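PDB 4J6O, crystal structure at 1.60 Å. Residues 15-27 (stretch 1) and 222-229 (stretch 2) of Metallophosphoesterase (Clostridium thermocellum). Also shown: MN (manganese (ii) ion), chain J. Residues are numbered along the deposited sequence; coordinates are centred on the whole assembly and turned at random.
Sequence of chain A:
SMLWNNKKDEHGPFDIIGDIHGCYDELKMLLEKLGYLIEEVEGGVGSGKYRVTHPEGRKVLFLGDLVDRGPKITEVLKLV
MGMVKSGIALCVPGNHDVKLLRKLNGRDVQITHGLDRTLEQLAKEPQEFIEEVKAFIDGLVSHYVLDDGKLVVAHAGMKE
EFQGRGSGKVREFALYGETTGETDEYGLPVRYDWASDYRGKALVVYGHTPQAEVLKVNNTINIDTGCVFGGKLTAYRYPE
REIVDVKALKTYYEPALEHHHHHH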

# COMPACT_ATOMS: atom_id res chain seq x y z
N ASP A 15 1.76 -3.32 -12.22
CA ASP A 15 2.01 -4.39 -11.26
C ASP A 15 1.69 -3.81 -9.92
O ASP A 15 2.27 -2.78 -9.53
N ILE A 16 0.68 -4.39 -9.30
CA ILE A 16 0.04 -3.80 -8.11
C ILE A 16 0.51 -4.56 -6.88
O ILE A 16 0.42 -5.79 -6.86
N ILE A 17 1.10 -3.86 -5.90
CA ILE A 17 1.86 -4.58 -4.84
C ILE A 17 1.20 -4.26 -3.48
O ILE A 17 0.89 -3.10 -3.18
N GLY A 18 1.02 -5.30 -2.67
CA GLY A 18 0.37 -5.16 -1.36
C GLY A 18 1.32 -4.66 -0.28
O GLY A 18 2.39 -4.15 -0.53
N ASP A 19 0.85 -4.76 0.98
CA ASP A 19 1.57 -4.12 2.08
C ASP A 19 3.00 -4.62 2.22
O ASP A 19 3.25 -5.83 2.39
N ILE A 20 3.91 -3.66 2.25
CA ILE A 20 5.31 -3.95 2.34
C ILE A 20 5.86 -3.93 3.77
O ILE A 20 6.67 -4.80 4.10
N HIS A 21 5.36 -2.96 4.59
CA HIS A 21 5.72 -2.92 6.01
C HIS A 21 7.24 -3.19 6.19
O HIS A 21 7.66 -4.06 6.96
N GLY A 22 8.05 -2.42 5.47
CA GLY A 22 9.48 -2.41 5.72
C GLY A 22 10.25 -3.58 5.15
O GLY A 22 11.42 -3.72 5.42
N CYS A 23 9.57 -4.44 4.38
CA CYS A 23 10.24 -5.63 3.87
C CYS A 23 10.98 -5.33 2.53
O CYS A 23 10.57 -5.80 1.48
N TYR A 24 12.01 -4.53 2.62
CA TYR A 24 12.77 -4.17 1.44
C TYR A 24 13.31 -5.37 0.66
O TYR A 24 13.27 -5.36 -0.59
N ASP A 25 13.85 -6.40 1.34
CA ASP A 25 14.54 -7.47 0.61
C ASP A 25 13.53 -8.15 -0.31
O ASP A 25 13.84 -8.46 -1.50
N GLU A 26 12.33 -8.34 0.23
CA GLU A 26 11.29 -9.06 -0.50
C GLU A 26 10.75 -8.17 -1.61
O GLU A 26 10.41 -8.66 -2.67
N LEU A 27 10.63 -6.90 -1.31
CA LEU A 27 10.23 -5.92 -2.35
C LEU A 27 11.21 -5.93 -3.54
O LEU A 27 10.78 -5.95 -4.68
N ASN A 222 -8.12 -8.95 -2.64
CA ASN A 222 -7.27 -8.43 -1.58
C ASN A 222 -5.93 -9.14 -1.74
O ASN A 222 -5.87 -10.39 -1.67
N ILE A 223 -4.89 -8.38 -1.99
CA ILE A 223 -3.57 -8.99 -2.22
C ILE A 223 -2.56 -8.78 -1.07
O ILE A 223 -1.35 -8.96 -1.24
N ASP A 224 -3.05 -8.41 0.12
CA ASP A 224 -2.15 -8.39 1.28
C ASP A 224 -1.98 -9.78 1.86
O ASP A 224 -2.82 -10.21 2.66
N THR A 225 -0.89 -10.45 1.47
CA THR A 225 -0.61 -11.82 1.88
C THR A 225 0.37 -11.83 3.03
O THR A 225 1.03 -12.84 3.27
N GLY A 226 0.43 -10.72 3.77
CA GLY A 226 1.11 -10.66 5.05
C GLY A 226 2.60 -10.95 5.03
O GLY A 226 3.13 -11.68 5.87
N CYS A 227 3.29 -10.29 4.10
CA CYS A 227 4.74 -10.50 3.97
C CYS A 227 5.47 -10.33 5.30
O CYS A 227 6.26 -11.19 5.71
N VAL A 228 5.20 -9.23 5.99
CA VAL A 228 5.97 -9.01 7.19
C VAL A 228 5.73 -9.98 8.34
O VAL A 228 6.59 -10.13 9.21
N PHE A 229 4.59 -10.68 8.27
CA PHE A 229 4.20 -11.68 9.25
C PHE A 229 4.74 -13.07 8.94
O PHE A 229 4.32 -14.06 9.54

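The two stretches meet without a direct hydrogen bond; shape, waters and a metal ion join them. Ile223 points toward stretch 1 with chi1 p and chi2 t. Its CD1 reaches the backbone at the strand end: Ile223 CD1 is 3.1 Å from Ile16 O and 3.7 Å from Gly18 N. Ile16 CG2 lies 4.1 Å from Ile223 CD1; Ile16 is m and points sideways. The backbone of stretch 2 also runs close to Gly18: a CB on Gly18 would lie 2.7 Å from Ile223 O, a clash.

Next comes a polar pocket. Asp19 (m) points in and Asp224 (t) brings its end near. Asp19 OD1 and Asp224 OD2 are 3.2 Å apart, both acceptors. The manganese is bound by Asp19 OD2 at 2.2 Å, by His21 NE2 at 2.3 Å and by water 3. That water donates to Asp224 OD2 at 2.7 Å. Water 2 fills the gap between Asp19 O, Asp224 OD1 and Cys227 N. Water 1 links Asp19 O to Val228 N.

Beyond the waters the packing is apolar. His21, Cys23 and Glu26, all m, point toward stretch 2. Val228 (p) points toward stretch 1 and touches both His21 and Cys23. Val228 CG1 lies 3.8 Å from His21 CB, and Val228 CB lies 3.7 Å from Cys23 SG. Cys227 (t) also points in. Cys227 SG lodges against Cys23 CB at 3.9 Å and Glu26 CG at 3.7 Å.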

# COMPACT_ATOMS: atom_id res chain seq x y z
CB ASP A 15 3.45 -4.85 -11.37
CG ASP A 15 3.73 -5.46 -12.73
OD1 ASP A 15 2.98 -6.35 -13.14
OD2 ASP A 15 4.69 -5.02 -13.38
CB ILE A 16 -1.50 -3.88 -8.22
CG1 ILE A 16 -1.98 -3.26 -9.54
CG2 ILE A 16 -2.15 -3.16 -7.01
CD1 ILE A 16 -3.43 -3.51 -9.82
CB ILE A 17 3.33 -4.13 -4.83
CG1 ILE A 17 4.01 -4.64 -6.13
CG2 ILE A 17 4.09 -4.76 -3.66
CD1 ILE A 17 5.43 -4.23 -6.32
CB ASP A 19 0.86 -4.46 3.39
CG ASP A 19 -0.59 -4.12 3.40
OD1 ASP A 19 -1.38 -4.40 2.45
OD2 ASP A 19 -1.01 -3.61 4.49
CB ILE A 20 6.09 -2.98 1.44
CG1 ILE A 20 5.65 -3.20 -0.04
CG2 ILE A 20 7.59 -3.14 1.61
CD1 ILE A 20 5.97 -1.98 -0.97
CB HIS A 21 4.90 -3.94 6.79
CG HIS A 21 3.48 -3.52 7.00
ND1 HIS A 21 3.16 -2.31 7.60
CD2 HIS A 21 2.31 -4.13 6.72
CE1 HIS A 21 1.85 -2.18 7.62
NE2 HIS A 21 1.31 -3.27 7.12
CB CYS A 23 9.24 -6.73 3.67
SG CYS A 23 8.62 -7.34 5.31
CB TYR A 24 13.93 -3.24 1.81
CG TYR A 24 14.80 -2.90 0.62
CD1 TYR A 24 14.43 -1.88 -0.23
CD2 TYR A 24 15.91 -3.64 0.33
CE1 TYR A 24 15.20 -1.58 -1.33
CE2 TYR A 24 16.69 -3.34 -0.78
CZ TYR A 24 16.31 -2.31 -1.60
OH TYR A 24 17.08 -1.99 -2.71
CB ASP A 25 15.16 -8.49 1.56
CG ASP A 25 16.33 -7.93 2.35
OD1 ASP A 25 16.92 -6.92 1.92
OD2 ASP A 25 16.67 -8.55 3.41
CB GLU A 26 10.12 -9.45 0.40
CG GLU A 26 10.43 -10.62 1.38
CD GLU A 26 11.22 -10.20 2.59
OE1 GLU A 26 11.51 -9.00 2.81
OE2 GLU A 26 11.60 -11.11 3.36
CB LEU A 27 10.09 -4.51 -1.73
CG LEU A 27 9.75 -3.43 -2.77
CD1 LEU A 27 8.48 -3.75 -3.58
CD2 LEU A 27 9.65 -2.05 -2.06
CB ASN A 222 -7.90 -8.79 -0.24
CG ASN A 222 -7.05 -8.35 0.97
OD1 ASN A 222 -5.89 -7.99 0.83
ND2 ASN A 222 -7.64 -8.42 2.18
CB ILE A 223 -2.94 -8.49 -3.54
CG1 ILE A 223 -2.66 -6.99 -3.51
CG2 ILE A 223 -3.83 -8.88 -4.75
CD1 ILE A 223 -1.77 -6.54 -4.73
CB ASP A 224 -2.70 -7.45 2.36
CG ASP A 224 -1.79 -7.36 3.57
OD1 ASP A 224 -0.72 -7.97 3.52
OD2 ASP A 224 -2.14 -6.64 4.56
CB THR A 225 -0.13 -12.63 0.67
OG1 THR A 225 0.80 -11.85 -0.11
CG2 THR A 225 -1.36 -12.94 -0.19
CB CYS A 227 5.26 -9.49 2.95
SG CYS A 227 7.01 -9.77 2.61
CB VAL A 228 5.76 -7.53 7.65
CG1 VAL A 228 4.36 -7.34 8.30
CG2 VAL A 228 6.87 -7.08 8.62
CB PHE A 229 2.67 -11.72 9.36
CG PHE A 229 2.07 -10.40 9.66
CD1 PHE A 229 2.38 -9.77 10.86
CD2 PHE A 229 1.24 -9.74 8.75
CE1 PHE A 229 1.79 -8.52 11.15
CE2 PHE A 229 0.66 -8.45 9.03
CZ PHE A 229 0.96 -7.86 10.26
MN MN J . -0.93 -3.33 6.64
O HOH W 1 3.71 -7.02 4.97
O HOH W 2 1.80 -8.15 2.14
O HOH W 3 -0.90 -5.64 6.75